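Local structure of Fe-regulated protein B (Neisseria meningitidis, 4AIP) at residues A153-T163 / S500-P508; T529-G540 / G552-L563. The protein carries iron across the meningococcal outer membrane as a TonB-dependent transporter, possibly taking it up in siderophore-bound form. All coordinates share one frame; numbering follows the deposited sequence.

Contact 1. Residues A153-T163 / S500-P508; sequences AGSASAGIGAT and SHNYASRSP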
# COMPACT_ATOMS: atom_id res chain seq x y z
N ALA B 153 -31.86 28.66 3.98
CA ALA B 153 -31.02 29.82 3.67
C ALA B 153 -30.42 30.33 4.97
O ALA B 153 -31.13 30.49 5.98
CB ALA B 153 -31.82 30.89 2.97
N GLY B 154 -29.11 30.56 4.97
CA GLY B 154 -28.48 30.95 6.23
C GLY B 154 -28.41 32.45 6.32
O GLY B 154 -28.84 33.15 5.40
N SER B 155 -27.87 32.95 7.42
CA SER B 155 -27.67 34.38 7.59
C SER B 155 -26.38 34.82 6.89
O SER B 155 -25.79 34.02 6.12
CB SER B 155 -27.68 34.74 9.07
OG SER B 155 -26.67 34.04 9.74
N ALA B 156 -25.98 36.08 7.11
CA ALA B 156 -24.94 36.67 6.30
C ALA B 156 -23.56 36.04 6.53
O ALA B 156 -22.78 35.92 5.60
CB ALA B 156 -24.92 38.14 6.53
N SER B 157 -23.29 35.62 7.76
CA SER B 157 -21.99 35.06 8.13
C SER B 157 -21.86 33.60 7.66
O SER B 157 -20.79 32.96 7.84
CB SER B 157 -21.77 35.18 9.64
OG SER B 157 -22.75 34.48 10.31
N ALA B 158 -22.91 33.09 7.03
CA ALA B 158 -22.97 31.65 6.71
C ALA B 158 -21.97 31.20 5.63
O ALA B 158 -21.73 29.99 5.52
CB ALA B 158 -24.37 31.20 6.33
N GLY B 159 -21.45 32.14 4.83
CA GLY B 159 -20.55 31.75 3.75
C GLY B 159 -21.21 31.69 2.39
O GLY B 159 -22.29 32.33 2.17
N ILE B 160 -20.58 30.98 1.44
CA ILE B 160 -20.97 31.12 0.08
C ILE B 160 -22.00 30.09 -0.20
O ILE B 160 -21.80 28.93 0.11
CB ILE B 160 -19.77 30.86 -0.87
CG1 ILE B 160 -18.91 32.11 -1.01
CG2 ILE B 160 -20.26 30.39 -2.25
CD1 ILE B 160 -17.41 31.77 -1.14
N GLY B 161 -23.13 30.47 -0.80
CA GLY B 161 -24.03 29.46 -1.40
C GLY B 161 -25.05 28.86 -0.44
O GLY B 161 -25.68 27.84 -0.74
N ALA B 162 -25.24 29.52 0.70
CA ALA B 162 -26.11 28.99 1.72
C ALA B 162 -27.61 29.08 1.47
O ALA B 162 -28.34 29.61 2.33
CB ALA B 162 -25.77 29.59 3.09
N THR B 163 -28.09 28.50 0.38
CA THR B 163 -29.48 28.61 0.04
C THR B 163 -30.27 27.55 0.76
O THR B 163 -31.36 27.83 1.33
CB THR B 163 -29.76 28.50 -1.48
OG1 THR B 163 -29.30 27.25 -1.95
CG2 THR B 163 -29.13 29.64 -2.30
N SER B 500 -37.13 34.08 11.17
CA SER B 500 -36.08 34.60 10.33
C SER B 500 -36.59 34.74 8.89
O SER B 500 -37.57 34.10 8.49
CB SER B 500 -34.79 33.75 10.43
OG SER B 500 -35.01 32.45 9.91
N HIS B 501 -35.94 35.61 8.13
CA HIS B 501 -36.33 35.87 6.76
C HIS B 501 -35.03 36.14 6.04
O HIS B 501 -34.45 37.21 6.13
CB HIS B 501 -37.34 37.04 6.68
CG HIS B 501 -37.92 37.25 5.32
ND1 HIS B 501 -38.64 36.28 4.65
CD2 HIS B 501 -37.89 38.33 4.51
CE1 HIS B 501 -39.00 36.75 3.46
NE2 HIS B 501 -38.56 37.99 3.36
N ASN B 502 -34.54 35.11 5.37
CA ASN B 502 -33.17 35.09 4.91
C ASN B 502 -33.16 34.91 3.43
O ASN B 502 -33.82 34.03 2.90
CB ASN B 502 -32.42 33.91 5.52
CG ASN B 502 -32.16 34.06 7.01
OD1 ASN B 502 -32.27 35.14 7.58
ND2 ASN B 502 -31.74 32.96 7.65
N TYR B 503 -32.38 35.75 2.79
CA TYR B 503 -32.08 35.65 1.38
C TYR B 503 -30.67 35.16 1.19
O TYR B 503 -29.75 35.53 1.95
CB TYR B 503 -32.17 37.03 0.73
CG TYR B 503 -33.56 37.50 0.48
CD1 TYR B 503 -34.27 38.19 1.47
CD2 TYR B 503 -34.15 37.27 -0.75
CE1 TYR B 503 -35.59 38.63 1.23
CE2 TYR B 503 -35.43 37.72 -1.03
CZ TYR B 503 -36.15 38.39 -0.03
OH TYR B 503 -37.46 38.79 -0.33
N ALA B 504 -30.51 34.33 0.18
CA ALA B 504 -29.21 33.84 -0.19
C ALA B 504 -29.17 33.46 -1.66
O ALA B 504 -30.22 33.22 -2.30
CB ALA B 504 -28.81 32.67 0.68
N SER B 505 -27.96 33.41 -2.20
CA SER B 505 -27.82 33.09 -3.59
C SER B 505 -26.78 32.00 -3.83
O SER B 505 -25.90 31.80 -3.02
CB SER B 505 -27.50 34.36 -4.39
OG SER B 505 -26.24 34.84 -4.01
N ARG B 506 -26.90 31.32 -4.95
CA ARG B 506 -26.07 30.18 -5.23
C ARG B 506 -25.78 30.14 -6.72
O ARG B 506 -26.70 29.98 -7.55
CB ARG B 506 -26.76 28.90 -4.71
CG ARG B 506 -26.02 27.59 -4.95
CD ARG B 506 -26.23 26.62 -3.78
NE ARG B 506 -25.59 25.32 -4.03
CZ ARG B 506 -24.62 24.78 -3.29
NH1 ARG B 506 -24.13 25.41 -2.24
NH2 ARG B 506 -24.14 23.58 -3.61
N SER B 507 -24.50 30.29 -7.05
CA SER B 507 -24.04 30.38 -8.43
C SER B 507 -24.19 29.09 -9.23
O SER B 507 -24.12 28.04 -8.68
CB SER B 507 -22.58 30.86 -8.51
OG SER B 507 -21.80 30.41 -7.41
N PRO B 508 -24.33 29.19 -10.55
CA PRO B 508 -24.40 27.96 -11.35
C PRO B 508 -23.32 26.97 -10.98
O PRO B 508 -22.26 27.37 -10.58
CB PRO B 508 -24.14 28.47 -12.78
CG PRO B 508 -24.63 29.83 -12.73
CD PRO B 508 -24.27 30.39 -11.39
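A153 meets the barrel strand 495-506 through both its carbonyl and its methyl group. N502 ND2 donates to A153 O at 3.0 Å in a nearly straight bond (168° at the hydrogen); ND2 stands above the carbonyl plane, while A153 O lies in the plane of the N502 amide. K66 donates to the same oxygen. With CG set beside its own backbone N (chi1 -70°), N502 turns its amide onto this carbonyl. A153 CB packs on A504 CB at 4.2 Å. The loop then arches off the strand, its base closed by the bond from G154 N to A162 O, and returns at G161, whose CA lies 3.4 Å from S505 O in a CA-H...O contact. G161 O is gripped from opposite faces of its plane, by R506 NH1 at 3.2 Å and by T163 N, the latter closing an inverse gamma turn centred on A162. R506 also forms a salt bridge to D118 through NH1 and a hydrogen bond from NE to N115 O. A162 O rests on A504 CB at 3.5 Å. Finally, T163 crosses R506 at about a right angle, CG2 touching R506 CB at 3.5 Å, while its buried OG1 has no polar partner in the model. This is the plug-to-wall interface of a TonB-dependent transporter: a plug loop laid against a barrel strand, polar side chains meeting backbone carbonyls beside small methyl contacts.

Contact 2. Residues T529-G540 / G552-L563; sequences TKAERARNTEIG and GSYFWQTIKDAL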
# COMPACT_ATOMS: atom_id res chain seq x y z
N THR B 529 -27.24 34.51 -17.62
CA THR B 529 -27.59 33.54 -16.59
C THR B 529 -27.14 34.02 -15.27
O THR B 529 -26.17 34.72 -15.17
CB THR B 529 -27.29 32.05 -16.90
OG1 THR B 529 -26.61 31.43 -15.80
CG2 THR B 529 -26.56 31.89 -18.11
N LYS B 530 -27.92 33.70 -14.26
CA LYS B 530 -27.62 34.24 -12.96
C LYS B 530 -27.78 33.22 -11.90
O LYS B 530 -28.08 32.06 -12.16
CB LYS B 530 -28.55 35.36 -12.67
CG LYS B 530 -29.88 35.11 -13.33
CD LYS B 530 -30.88 35.96 -12.69
CE LYS B 530 -30.36 37.42 -12.62
NZ LYS B 530 -30.24 37.96 -14.02
N ALA B 531 -27.54 33.68 -10.69
CA ALA B 531 -27.50 32.80 -9.57
C ALA B 531 -28.94 32.52 -9.14
O ALA B 531 -29.83 33.31 -9.36
CB ALA B 531 -26.68 33.44 -8.42
N GLU B 532 -29.13 31.35 -8.54
CA GLU B 532 -30.35 30.98 -7.86
C GLU B 532 -30.46 31.84 -6.62
O GLU B 532 -29.44 32.20 -6.01
CB GLU B 532 -30.25 29.52 -7.40
CG GLU B 532 -30.25 28.57 -8.57
CD GLU B 532 -30.02 27.12 -8.19
OE1 GLU B 532 -29.45 26.88 -7.08
OE2 GLU B 532 -30.37 26.23 -9.01
N ARG B 533 -31.69 32.15 -6.22
CA ARG B 533 -31.84 33.02 -5.11
C ARG B 533 -32.99 32.61 -4.24
O ARG B 533 -34.13 32.55 -4.69
CB ARG B 533 -32.04 34.44 -5.58
CG ARG B 533 -32.00 35.37 -4.42
CD ARG B 533 -31.94 36.77 -4.95
NE ARG B 533 -31.57 37.72 -3.89
CZ ARG B 533 -32.31 38.74 -3.49
NH1 ARG B 533 -33.46 39.04 -4.07
NH2 ARG B 533 -31.88 39.48 -2.50
N ALA B 534 -32.67 32.39 -2.97
CA ALA B 534 -33.57 31.77 -2.03
C ALA B 534 -34.16 32.81 -1.13
O ALA B 534 -33.44 33.73 -0.70
CB ALA B 534 -32.80 30.74 -1.14
N ARG B 535 -35.43 32.62 -0.79
CA ARG B 535 -36.10 33.44 0.18
C ARG B 535 -36.67 32.43 1.14
O ARG B 535 -37.61 31.66 0.81
CB ARG B 535 -37.20 34.28 -0.50
CG ARG B 535 -37.75 35.46 0.37
CD ARG B 535 -39.26 35.66 0.32
NE ARG B 535 -39.74 35.48 -1.05
CZ ARG B 535 -40.93 34.97 -1.39
NH1 ARG B 535 -41.77 34.58 -0.48
NH2 ARG B 535 -41.26 34.83 -2.67
N ASN B 536 -36.08 32.39 2.32
CA ASN B 536 -36.42 31.40 3.27
C ASN B 536 -36.98 32.07 4.52
O ASN B 536 -36.34 32.90 5.17
CB ASN B 536 -35.20 30.52 3.57
CG ASN B 536 -35.42 29.61 4.77
OD1 ASN B 536 -36.13 28.57 4.68
ND2 ASN B 536 -34.86 30.02 5.92
N THR B 537 -38.22 31.72 4.84
CA THR B 537 -38.87 32.29 6.01
C THR B 537 -39.16 31.16 6.92
O THR B 537 -39.63 30.10 6.45
CB THR B 537 -40.26 32.84 5.64
OG1 THR B 537 -40.12 33.72 4.51
CG2 THR B 537 -40.87 33.58 6.83
N GLU B 538 -38.92 31.34 8.21
CA GLU B 538 -39.28 30.27 9.10
C GLU B 538 -39.50 30.67 10.53
O GLU B 538 -39.00 31.71 10.97
CB GLU B 538 -38.27 29.14 8.95
CG GLU B 538 -37.02 29.14 9.70
CD GLU B 538 -36.33 27.78 9.48
OE1 GLU B 538 -35.75 27.56 8.36
OE2 GLU B 538 -36.43 26.93 10.44
N ILE B 539 -40.27 29.86 11.25
CA ILE B 539 -40.52 30.08 12.70
C ILE B 539 -40.10 28.86 13.53
O ILE B 539 -39.92 27.77 12.97
CB ILE B 539 -42.02 30.34 12.96
CG1 ILE B 539 -42.87 29.34 12.18
CG2 ILE B 539 -42.36 31.80 12.48
CD1 ILE B 539 -44.15 28.98 12.82
N GLY B 540 -39.96 29.05 14.84
CA GLY B 540 -39.50 27.98 15.67
C GLY B 540 -39.68 28.22 17.14
O GLY B 540 -39.99 29.33 17.55
N GLY B 552 -39.28 22.89 17.69
CA GLY B 552 -40.14 22.80 16.51
C GLY B 552 -39.73 23.90 15.53
O GLY B 552 -39.25 24.98 15.94
N SER B 553 -39.90 23.60 14.25
CA SER B 553 -39.56 24.50 13.20
C SER B 553 -40.62 24.30 12.10
O SER B 553 -41.01 23.17 11.77
CB SER B 553 -38.16 24.19 12.62
OG SER B 553 -37.11 24.96 13.24
N TYR B 554 -41.13 25.43 11.60
CA TYR B 554 -41.81 25.47 10.30
C TYR B 554 -41.05 26.42 9.39
O TYR B 554 -40.49 27.43 9.84
CB TYR B 554 -43.28 25.86 10.44
CG TYR B 554 -44.12 25.24 9.32
CD1 TYR B 554 -44.06 25.76 8.03
CD2 TYR B 554 -44.90 24.09 9.54
CE1 TYR B 554 -44.77 25.20 7.00
CE2 TYR B 554 -45.60 23.52 8.50
CZ TYR B 554 -45.53 24.06 7.23
OH TYR B 554 -46.22 23.51 6.16
N PHE B 555 -40.98 26.06 8.11
CA PHE B 555 -40.18 26.83 7.14
C PHE B 555 -40.90 26.89 5.85
O PHE B 555 -41.67 25.97 5.52
CB PHE B 555 -38.75 26.20 6.90
CG PHE B 555 -38.79 24.81 6.23
CD1 PHE B 555 -38.83 24.71 4.85
CD2 PHE B 555 -38.81 23.65 6.97
CE1 PHE B 555 -38.89 23.49 4.23
CE2 PHE B 555 -38.88 22.42 6.35
CZ PHE B 555 -38.91 22.35 4.97
N TRP B 556 -40.66 28.01 5.14
CA TRP B 556 -41.08 28.23 3.75
C TRP B 556 -39.90 28.70 2.93
O TRP B 556 -39.18 29.63 3.36
CB TRP B 556 -42.17 29.31 3.68
CG TRP B 556 -43.42 29.03 4.51
CD1 TRP B 556 -44.62 28.52 4.05
CD2 TRP B 556 -43.59 29.27 5.93
NE1 TRP B 556 -45.50 28.41 5.12
CE2 TRP B 556 -44.91 28.88 6.27
CE3 TRP B 556 -42.75 29.82 6.94
CZ2 TRP B 556 -45.44 29.00 7.57
CZ3 TRP B 556 -43.26 29.94 8.26
CH2 TRP B 556 -44.62 29.51 8.56
N GLN B 557 -39.72 28.05 1.77
CA GLN B 557 -38.60 28.37 0.88
C GLN B 557 -39.11 28.65 -0.55
O GLN B 557 -39.88 27.85 -1.12
CB GLN B 557 -37.61 27.20 0.86
CG GLN B 557 -36.43 27.37 -0.12
CD GLN B 557 -35.22 28.09 0.50
OE1 GLN B 557 -35.30 29.25 0.95
NE2 GLN B 557 -34.10 27.39 0.59
N THR B 558 -38.65 29.75 -1.14
CA THR B 558 -38.79 29.94 -2.59
C THR B 558 -37.41 30.19 -3.15
O THR B 558 -36.64 30.95 -2.58
CB THR B 558 -39.74 31.17 -2.94
OG1 THR B 558 -41.05 30.92 -2.44
CG2 THR B 558 -39.87 31.42 -4.45
N ILE B 559 -37.10 29.57 -4.29
CA ILE B 559 -35.82 29.81 -4.93
C ILE B 559 -36.05 30.07 -6.39
O ILE B 559 -36.58 29.20 -7.11
CB ILE B 559 -34.86 28.63 -4.80
CG1 ILE B 559 -34.74 28.15 -3.35
CG2 ILE B 559 -33.44 29.02 -5.35
CD1 ILE B 559 -33.68 27.06 -3.19
N LYS B 560 -35.60 31.25 -6.84
CA LYS B 560 -35.83 31.71 -8.20
C LYS B 560 -34.63 31.37 -9.03
O LYS B 560 -33.51 31.26 -8.48
CB LYS B 560 -36.03 33.23 -8.19
CG LYS B 560 -37.28 33.67 -7.35
CD LYS B 560 -37.89 35.06 -7.75
CE LYS B 560 -39.28 35.16 -7.20
NZ LYS B 560 -40.00 36.30 -7.79
N ASP B 561 -34.83 31.23 -10.35
CA ASP B 561 -33.73 31.04 -11.31
C ASP B 561 -32.94 29.72 -11.17
O ASP B 561 -31.75 29.62 -11.53
CB ASP B 561 -32.79 32.24 -11.35
CG ASP B 561 -33.50 33.52 -11.76
OD1 ASP B 561 -34.27 33.46 -12.71
OD2 ASP B 561 -33.28 34.59 -11.15
N ALA B 562 -33.63 28.69 -10.70
CA ALA B 562 -33.05 27.36 -10.68
C ALA B 562 -32.49 26.95 -12.04
O ALA B 562 -33.04 27.31 -13.10
CB ALA B 562 -34.09 26.36 -10.24
N LEU B 563 -31.41 26.16 -12.02
CA LEU B 563 -30.73 25.79 -13.23
C LEU B 563 -30.54 24.33 -13.17
O LEU B 563 -30.16 23.80 -12.13
CB LEU B 563 -29.30 26.37 -13.29
CG LEU B 563 -29.06 27.84 -12.96
CD1 LEU B 563 -28.45 27.99 -11.56
CD2 LEU B 563 -28.13 28.34 -14.03
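R533 and K560, R535 and T558, T537 and W556, and I539 and Y554 are the hydrogen-bonded pairs of this antiparallel ladder, each exchanging two backbone bonds; that from R535 N to T558 O measures 2.7 Å. CA-H groups of the intervening non-hydrogen-bonded pairs, such as A534 and I559, point at carbonyls of the flanking pairs, and A534 CB packs on I559 CG1 at 3.9 Å. On the face carrying R535, T537 and I539, the W556 indole turns an edge to T537 O, with CE3 3.2 Å away, while Y554 CD1 lies over one face, toward its rim, and I539 CG1 approaches obliquely at 4.0 Å from CZ3. R535 and T558 run side by side, the guanidinium laying one face over T558 CB. At the strand end, E532, extended beyond a CG set beside its backbone N (chi1 -68°), offers the anti lone pair of OE2 to L563 N at 3.2 Å, and its CG packs on L563 CD1 at 3.5 Å. K530 passes D561 with its CD beside OD2, the opposite charges themselves not in contact.

Further out, R509 makes a salt bridge with E532 OE1, tying that carboxylate within the wall. On the face of A534 and E538, R110 pairs with E538 OE1 and makes a cation-pi contact with F555; Q557 NE2 donates to T163 O. The chemistry thus implies a two-sided wall: a carboxylate (E538) and an amide (Q557) engage plug residues, whereas the other face carries a W556, Y554 and I539 cluster toward I539 and is basic at its R533, R535 and K560 end.

In the fold
The two contacts illustrate how a filled barrel is built. The centres of contacts 1 and 2 lie about 9 Å apart, on the same side of the chain's centre. In sequence they come in series: the plug loop 153-163 and barrel strand 495-506 form contact 1, then the hairpin of strands 532-544 and 548-563 forms contact 2. Strands 495-506 and 532-544 are antiparallel neighbours in the wall, joined by probable hydrogen bonds from A534 N to A504 O (2.7 Å) and from N536 N to N502 O (2.8 Å). The loop spans this seam, since A153 touches N536 and T163 touches A534, and Q557 of strand 548-563 bonds to T163 O. Three adjacent wall strands thus meet one plug loop.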